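Local atomic coordinates of oxidoreductase, NAD-binding/iron-sulfur cluster-binding protein (Nitratireductor pacificus pht-3B, PDB entry 6ZXU), a protein that acts as a catabolic reductive dehalogenase, an oxidoreductase that carries cobalamin and two [4Fe-4S] clusters. Residues R314-D325 / Q685-L696; G496-T504 / Y565-E573. All coordinates share one frame; numbering follows the deposited sequence.

Contact 1: R314-D325 / Q685-L696; sequences RGDFFKRAEAGD and QPPPGTTLDAVL
Arg314 reaches across to the 685-696 loop with the edge of its guanidinium. NE donates to Thr691 O at 2.9 Å, meeting that carbonyl from above its plane, while Ala694 N, which closes the type I turn 691-694, comes to the same oxygen from the opposite face. NH2 gives a straighter bond to Ala694 O (2.8 Å, 165°). Both acceptors lie close to the guanidinium plane. The two faces meet carbon instead: Ala323 CB lies over one and Pro686 CB over the other. The chain gets there with CG anti to the backbone N and a bend at chi2.

Asp325, just past the Schellman motif that ends helix 317-323 at Gly324, fixes this arginine from its own segment. Arg314 NH1 and NH2 grip the two carboxylate oxygens end-on, and OD2 takes a second salt bridge, on its anti lone pair, from Arg320 NE at 2.7 Å. OD1 also receives Leu696 N from above the carboxylate plane, 2.9 Å away and nearly linear at 172°. Two arginines sharing one buried carboxylate would be expected to favour its ionised form. The loop thus packs on a helix whose N-terminal end lines the cobalamin pocket: Asp316 N-caps it, accepting from Lys319 N, and Phe317 N hydrogen-bonds to cobalamin.

Arg320 lays one guanidinium face against Pro686 CD, and its NH2 donates, close to the guanidinium plane, to Leu696 O at 2.9 Å. Its NH1 has a weak bond to Gln685 OE1, the amide and guanidinium planes being 39° apart; Leu684 O takes a further bond from NH1. Gln685 NE2 turns back weakly to Gly315 O.

Leu692 packs CD2 over Lys319 O (3.6 Å) and near Ala323 CB, and one water donates to both Ala323 O and Leu692 O.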
# COMPACT_ATOMS: atom_id res chain seq x y z
N ARG A 314 16.59 11.46 13.83
CA ARG A 314 16.77 10.80 15.09
C ARG A 314 15.59 10.99 16.05
O ARG A 314 15.45 10.24 17.05
CB ARG A 314 18.09 11.29 15.72
CG ARG A 314 18.42 10.79 17.14
CD ARG A 314 18.62 9.26 17.25
NE ARG A 314 19.00 8.96 18.61
CZ ARG A 314 18.16 8.94 19.64
NH1 ARG A 314 16.89 9.07 19.43
NH2 ARG A 314 18.56 8.71 20.87
N GLY A 315 14.69 11.94 15.76
CA GLY A 315 13.48 12.13 16.53
C GLY A 315 12.24 11.34 16.12
O GLY A 315 11.26 11.35 16.87
N ASP A 316 12.26 10.73 14.94
CA ASP A 316 11.28 9.71 14.52
C ASP A 316 11.22 8.72 15.71
O ASP A 316 12.25 8.23 16.13
CB ASP A 316 11.82 9.13 13.22
CG ASP A 316 11.29 7.69 12.84
OD1 ASP A 316 10.94 6.90 13.72
OD2 ASP A 316 11.32 7.36 11.58
N PHE A 317 10.05 8.40 16.24
CA PHE A 317 9.98 7.56 17.40
C PHE A 317 10.36 6.09 17.19
O PHE A 317 10.72 5.47 18.17
CB PHE A 317 8.67 7.65 18.17
CG PHE A 317 8.69 8.67 19.27
CD1 PHE A 317 8.83 9.97 18.98
CD2 PHE A 317 8.45 8.30 20.60
CE1 PHE A 317 8.85 10.94 19.99
CE2 PHE A 317 8.48 9.22 21.61
CZ PHE A 317 8.67 10.58 21.30
N PHE A 318 10.37 5.56 15.98
CA PHE A 318 11.05 4.26 15.77
C PHE A 318 12.55 4.38 15.99
O PHE A 318 13.15 3.47 16.53
CB PHE A 318 10.79 3.70 14.39
CG PHE A 318 9.36 3.24 14.19
CD1 PHE A 318 8.75 2.48 15.17
CD2 PHE A 318 8.63 3.65 13.07
CE1 PHE A 318 7.44 2.06 15.00
CE2 PHE A 318 7.30 3.25 12.92
CZ PHE A 318 6.75 2.44 13.87
N LYS A 319 13.19 5.46 15.51
CA LYS A 319 14.61 5.70 15.76
C LYS A 319 14.88 5.91 17.24
O LYS A 319 15.88 5.42 17.78
CB LYS A 319 15.13 6.89 14.95
CG LYS A 319 14.96 6.77 13.46
CD LYS A 319 15.26 5.39 13.09
CE LYS A 319 15.81 5.28 11.69
NZ LYS A 319 14.87 5.61 10.70
N ARG A 320 13.97 6.54 17.96
CA ARG A 320 14.10 6.68 19.39
C ARG A 320 14.07 5.36 20.10
O ARG A 320 14.86 5.09 21.00
CB ARG A 320 13.07 7.63 19.96
CG ARG A 320 13.16 9.04 19.39
CD ARG A 320 12.49 10.09 20.29
NE ARG A 320 13.21 10.36 21.53
CZ ARG A 320 12.99 11.38 22.35
NH1 ARG A 320 12.06 12.29 22.07
NH2 ARG A 320 13.63 11.44 23.48
N ALA A 321 13.15 4.48 19.67
CA ALA A 321 13.07 3.14 20.23
C ALA A 321 14.35 2.34 19.99
O ALA A 321 14.87 1.76 20.90
CB ALA A 321 11.84 2.40 19.63
N GLU A 322 14.85 2.36 18.74
CA GLU A 322 16.05 1.70 18.37
C GLU A 322 17.24 2.18 19.23
O GLU A 322 18.08 1.39 19.58
CB GLU A 322 16.38 2.02 16.92
CG GLU A 322 17.62 1.31 16.48
CD GLU A 322 17.87 1.42 15.00
OE1 GLU A 322 17.02 2.02 14.21
OE2 GLU A 322 18.99 0.93 14.61
N ALA A 323 17.31 3.48 19.52
CA ALA A 323 18.42 4.06 20.27
C ALA A 323 18.36 3.74 21.77
O ALA A 323 19.34 3.92 22.44
CB ALA A 323 18.47 5.55 20.11
N GLY A 324 17.19 3.33 22.27
CA GLY A 324 16.98 3.06 23.68
C GLY A 324 16.19 4.09 24.42
O GLY A 324 15.95 3.91 25.62
N ASP A 325 15.76 5.18 23.77
CA ASP A 325 15.00 6.26 24.44
C ASP A 325 13.73 5.81 25.10
O ASP A 325 13.23 6.47 25.99
CB ASP A 325 14.62 7.36 23.43
CG ASP A 325 15.80 8.00 22.70
OD1 ASP A 325 16.99 7.65 22.95
OD2 ASP A 325 15.54 8.94 21.85
N GLN A 685 12.65 16.72 21.54
CA GLN A 685 13.21 15.77 20.65
C GLN A 685 14.75 15.80 20.78
O GLN A 685 15.27 16.81 21.21
CB GLN A 685 12.79 16.09 19.22
CG GLN A 685 11.31 15.82 18.96
CD GLN A 685 11.01 14.33 18.77
OE1 GLN A 685 11.45 13.51 19.54
NE2 GLN A 685 10.21 13.99 17.75
N PRO A 686 15.45 14.75 20.34
CA PRO A 686 16.92 14.85 20.15
C PRO A 686 17.20 15.96 19.15
O PRO A 686 16.51 16.06 18.11
CB PRO A 686 17.30 13.52 19.52
CG PRO A 686 16.12 12.62 19.74
CD PRO A 686 14.92 13.45 19.86
N PRO A 687 18.11 16.85 19.50
CA PRO A 687 18.35 18.02 18.61
C PRO A 687 18.95 17.59 17.29
O PRO A 687 19.51 16.51 17.20
CB PRO A 687 19.32 18.89 19.46
CG PRO A 687 19.82 17.99 20.57
CD PRO A 687 18.77 16.97 20.82
N PRO A 688 18.88 18.45 16.26
CA PRO A 688 19.57 18.17 15.00
C PRO A 688 21.05 17.87 15.22
O PRO A 688 21.69 18.48 16.07
CB PRO A 688 19.41 19.46 14.21
CG PRO A 688 18.14 20.05 14.70
CD PRO A 688 18.08 19.70 16.16
N GLY A 689 21.53 16.86 14.50
CA GLY A 689 22.87 16.31 14.64
C GLY A 689 23.00 15.11 15.58
O GLY A 689 24.08 14.48 15.61
N THR A 690 21.98 14.79 16.37
CA THR A 690 22.04 13.66 17.26
C THR A 690 21.95 12.37 16.43
O THR A 690 21.16 12.28 15.49
CB THR A 690 20.93 13.70 18.29
OG1 THR A 690 20.87 15.02 18.91
CG2 THR A 690 21.15 12.67 19.34
N THR A 691 22.74 11.38 16.81
CA THR A 691 22.74 10.08 16.11
C THR A 691 22.21 8.95 16.98
O THR A 691 21.85 9.14 18.15
CB THR A 691 24.15 9.71 15.64
OG1 THR A 691 24.93 9.36 16.79
CG2 THR A 691 24.74 10.87 14.88
N LEU A 692 22.04 7.80 16.37
CA LEU A 692 21.61 6.58 17.08
C LEU A 692 22.57 6.13 18.18
O LEU A 692 22.14 5.42 19.11
CB LEU A 692 21.45 5.43 16.08
CG LEU A 692 20.25 5.50 15.15
CD1 LEU A 692 20.34 4.51 14.00
CD2 LEU A 692 18.95 5.29 15.97
N ASP A 693 23.82 6.60 18.12
CA ASP A 693 24.79 6.28 19.19
C ASP A 693 24.50 6.95 20.50
O ASP A 693 25.02 6.53 21.51
CB ASP A 693 26.21 6.64 18.78
N ALA A 694 23.72 8.04 20.51
CA ALA A 694 23.36 8.67 21.78
C ALA A 694 22.00 8.18 22.23
O ALA A 694 21.17 7.77 21.42
CB ALA A 694 23.28 10.16 21.59
N VAL A 695 21.73 8.30 23.54
CA VAL A 695 20.47 7.96 24.13
C VAL A 695 19.87 9.18 24.81
O VAL A 695 20.56 9.92 25.49
CB VAL A 695 20.64 6.85 25.19
CG1 VAL A 695 19.27 6.44 25.70
CG2 VAL A 695 21.26 5.62 24.56
N LEU A 696 18.57 9.40 24.58
CA LEU A 696 17.83 10.48 25.18
C LEU A 696 16.51 9.91 25.70
O LEU A 696 15.51 9.89 24.98
CB LEU A 696 17.60 11.63 24.17
CG LEU A 696 16.85 12.86 24.78
CD1 LEU A 696 17.64 13.55 25.88
CD2 LEU A 696 16.43 13.87 23.73
O HOH W 1 21.80 4.17 21.61

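Contact 2: G496-T504 / Y565-E573; sequences GEVSRIGDT and YEIWKADVE. With SF4 (iron/sulfur cluster), chain D.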
# COMPACT_ATOMS: atom_id res chain seq x y z
N GLY A 496 -5.30 14.38 1.16
CA GLY A 496 -5.99 14.14 2.40
C GLY A 496 -6.15 15.39 3.21
O GLY A 496 -5.55 16.37 2.93
N GLU A 497 -7.02 15.32 4.20
CA GLU A 497 -7.13 16.33 5.26
C GLU A 497 -6.64 15.75 6.59
O GLU A 497 -6.63 14.53 6.83
CB GLU A 497 -8.60 16.75 5.49
CG GLU A 497 -9.17 17.80 4.57
CD GLU A 497 -10.51 18.35 5.09
OE1 GLU A 497 -10.52 19.03 6.15
OE2 GLU A 497 -11.57 18.18 4.46
N VAL A 498 -6.14 16.63 7.43
CA VAL A 498 -5.87 16.36 8.85
C VAL A 498 -7.08 15.69 9.51
O VAL A 498 -8.21 16.20 9.45
CB VAL A 498 -5.53 17.68 9.57
CG1 VAL A 498 -5.57 17.56 11.08
CG2 VAL A 498 -4.11 18.11 9.13
N SER A 499 -6.82 14.55 10.20
CA SER A 499 -7.85 13.77 10.85
C SER A 499 -7.54 13.63 12.36
O SER A 499 -6.44 13.86 12.82
CB SER A 499 -8.02 12.41 10.23
OG SER A 499 -7.01 11.52 10.68
N ARG A 500 -8.56 13.18 13.09
CA ARG A 500 -8.37 12.95 14.53
C ARG A 500 -7.32 11.89 14.80
O ARG A 500 -6.58 11.96 15.78
CB ARG A 500 -9.71 12.63 15.18
CG ARG A 500 -9.60 12.28 16.69
CD ARG A 500 -10.95 12.00 17.37
NE ARG A 500 -11.82 13.13 17.30
CZ ARG A 500 -11.74 14.24 18.03
NH1 ARG A 500 -10.85 14.31 19.03
NH2 ARG A 500 -12.61 15.18 17.83
N ILE A 501 -7.20 10.89 13.98
CA ILE A 501 -6.13 9.88 14.16
C ILE A 501 -4.80 10.47 14.52
O ILE A 501 -4.18 10.04 15.45
CB ILE A 501 -6.05 8.93 12.96
CG1 ILE A 501 -7.35 8.19 12.83
CG2 ILE A 501 -4.94 7.96 13.12
CD1 ILE A 501 -7.48 7.20 11.61
N GLY A 502 -4.37 11.49 13.81
CA GLY A 502 -3.32 12.33 14.30
C GLY A 502 -2.21 12.46 13.34
O GLY A 502 -2.08 13.51 12.65
N ASP A 503 -1.42 11.40 13.26
CA ASP A 503 -0.28 11.34 12.37
C ASP A 503 -0.62 10.62 11.09
O ASP A 503 0.28 10.16 10.37
CB ASP A 503 0.97 10.63 13.08
CG ASP A 503 1.76 11.64 14.09
OD1 ASP A 503 1.20 12.76 14.48
OD2 ASP A 503 2.99 11.35 14.40
N THR A 504 -1.92 10.56 10.76
CA THR A 504 -2.43 9.96 9.54
C THR A 504 -3.42 10.98 8.92
O THR A 504 -4.25 11.56 9.62
CB THR A 504 -3.21 8.64 9.85
OG1 THR A 504 -2.39 7.69 10.44
CG2 THR A 504 -3.76 8.00 8.61
N TYR A 565 1.87 24.24 13.45
CA TYR A 565 0.67 23.86 12.71
C TYR A 565 -0.39 23.28 13.64
O TYR A 565 -0.11 22.75 14.65
CB TYR A 565 0.98 22.90 11.54
CG TYR A 565 1.81 21.69 11.95
CD1 TYR A 565 3.19 21.73 11.92
CD2 TYR A 565 1.21 20.58 12.34
CE1 TYR A 565 3.94 20.66 12.35
CE2 TYR A 565 1.92 19.49 12.72
CZ TYR A 565 3.28 19.51 12.71
OH TYR A 565 3.99 18.43 13.10
N GLU A 566 -1.62 23.35 13.17
CA GLU A 566 -2.80 22.89 13.87
C GLU A 566 -2.99 21.37 13.55
O GLU A 566 -2.98 20.95 12.38
CB GLU A 566 -4.02 23.67 13.36
CG GLU A 566 -5.37 23.22 13.89
CD GLU A 566 -6.56 24.00 13.28
OE1 GLU A 566 -6.41 24.76 12.25
OE2 GLU A 566 -7.68 23.79 13.82
N ILE A 567 -3.23 20.59 14.59
CA ILE A 567 -3.31 19.15 14.45
C ILE A 567 -4.03 18.57 15.67
O ILE A 567 -4.09 19.19 16.72
CB ILE A 567 -1.86 18.61 14.31
CG1 ILE A 567 -1.91 17.22 13.65
CG2 ILE A 567 -1.10 18.66 15.61
CD1 ILE A 567 -0.65 16.79 13.01
N TRP A 568 -4.60 17.37 15.50
CA TRP A 568 -4.99 16.54 16.64
C TRP A 568 -3.76 15.69 17.00
O TRP A 568 -3.41 14.77 16.27
CB TRP A 568 -6.13 15.57 16.27
CG TRP A 568 -7.55 16.16 16.38
CD1 TRP A 568 -8.23 16.43 17.53
CD2 TRP A 568 -8.41 16.51 15.32
NE1 TRP A 568 -9.44 16.95 17.25
CE2 TRP A 568 -9.59 17.03 15.88
CE3 TRP A 568 -8.28 16.52 13.94
CZ2 TRP A 568 -10.68 17.46 15.12
CZ3 TRP A 568 -9.35 16.91 13.18
CH2 TRP A 568 -10.53 17.43 13.77
N LYS A 569 -3.06 16.00 18.06
CA LYS A 569 -1.81 15.29 18.33
C LYS A 569 -2.09 14.06 19.15
O LYS A 569 -2.62 14.12 20.27
CB LYS A 569 -0.75 16.21 19.03
CG LYS A 569 0.66 15.59 18.94
CD LYS A 569 1.17 15.76 17.51
CE LYS A 569 2.15 14.75 17.15
NZ LYS A 569 2.50 14.89 15.72
N ALA A 570 -1.84 12.90 18.56
CA ALA A 570 -1.88 11.64 19.23
C ALA A 570 -0.65 11.52 20.12
O ALA A 570 0.34 12.22 19.95
CB ALA A 570 -1.90 10.51 18.27
N ASP A 571 -0.69 10.58 21.05
CA ASP A 571 0.48 10.29 21.94
C ASP A 571 1.38 9.28 21.25
O ASP A 571 1.12 8.08 21.25
CB ASP A 571 0.01 9.77 23.28
CG ASP A 571 1.13 9.75 24.32
OD1 ASP A 571 2.26 9.31 24.02
OD2 ASP A 571 0.88 10.24 25.47
N VAL A 572 2.45 9.77 20.65
CA VAL A 572 3.28 8.96 19.83
C VAL A 572 4.13 7.99 20.65
O VAL A 572 4.55 6.95 20.15
CB VAL A 572 4.13 9.79 18.84
CG1 VAL A 572 3.23 10.61 17.93
CG2 VAL A 572 5.12 10.69 19.55
N GLU A 573 4.40 8.35 21.89
CA GLU A 573 5.10 7.41 22.78
C GLU A 573 4.24 6.18 23.10
O GLU A 573 4.74 5.05 23.01
CB GLU A 573 5.47 8.10 24.04
CG GLU A 573 6.13 7.18 25.05
CD GLU A 573 6.48 7.96 26.33
OE1 GLU A 573 6.19 9.20 26.46
OE2 GLU A 573 7.07 7.33 27.22
FE1 SF4 D . -11.35 9.29 13.89
FE2 SF4 D . -14.07 9.48 13.25
FE3 SF4 D . -12.30 8.72 11.35
FE4 SF4 D . -12.22 11.31 12.21
S1 SF4 D . -13.91 10.20 11.17
S2 SF4 D . -10.51 9.97 11.93
S3 SF4 D . -12.73 10.91 14.36
S4 SF4 D . -12.83 7.71 13.29
O HOH W 2 -4.13 15.24 13.15
O HOH W 3 -5.02 12.26 18.00
O HOH W 4 -12.39 17.94 18.40
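The two backbones come closest where Gly502 CA lies 5.1 Å from Trp568 CA, and there Gly502 CA makes a CA-H...O contact with Trp568 O at 3.1 Å. Glycine's lack of a side chain permits this approach, since a CB would head toward the 565-573 segment, within about 3.1 Å of Trp568 O and Ala570 CB.

Trp568 has more surface covered than any other residue here. One indole face rests on the Arg500 backbone and CB, with CA 3.3 Å above the ring plane, while CE3 comes to 3.4 Å from Ser499 C and Val498 O sits at the ring edge. Val498 CG1 adds an apolar contact to CE3. The Arg500 guanidinium presents a face to Trp568 NE1, but the two planes are 51° apart, so the groups are inclined rather than stacked. The bend at chi3 (-60°) folds the arginine's end back toward the indole; its NH1 donates to Ser555 O, and water 4 accepts from NH2 and, weakly, from NE1.

The pair lies between cobalamin and one of the two [4Fe-4S] clusters. On the cluster side, Arg500 CB is 3.6 Å from SF4 S3 and Ile501 CG1 is 3.7 Å from SF4 S2. On the cobalamin side, Lys569 NZ donates to the syn lone pair of Asp503 OD1 at 2.8 Å and forms a salt bridge to cobalamin. Asp503 OD2, with Val572 CG1 beside it, and Ile501 O hydrogen-bond to the same cofactor. Between the segments, water 2 lies within hydrogen-bonding distance of Ser499 O and Gly502 O and accepts from Trp568 N.

The centres of contacts 1 and 2 are about 21 Å apart, yet the contacts touch: Phe317 CE1 of contact 1 packs on Val572 CG2 of contact 2 at 3.8 Å, where helix 317-323 meets the start of helix 572-581. Along the chain, 496-504 and 565-573 are nested inside the long loop that 314-325 and 685-696 close. Both contacts border the cobalamin pocket, contact 1 through Asp316, Phe317 and Phe318, and contact 2 through residues of both its segments. Contact 2 alone also lines an iron-sulfur cluster. Three of the four segments thus border the cobalamin pocket, while the late 685-696 loop packs on 314-325, one layer out.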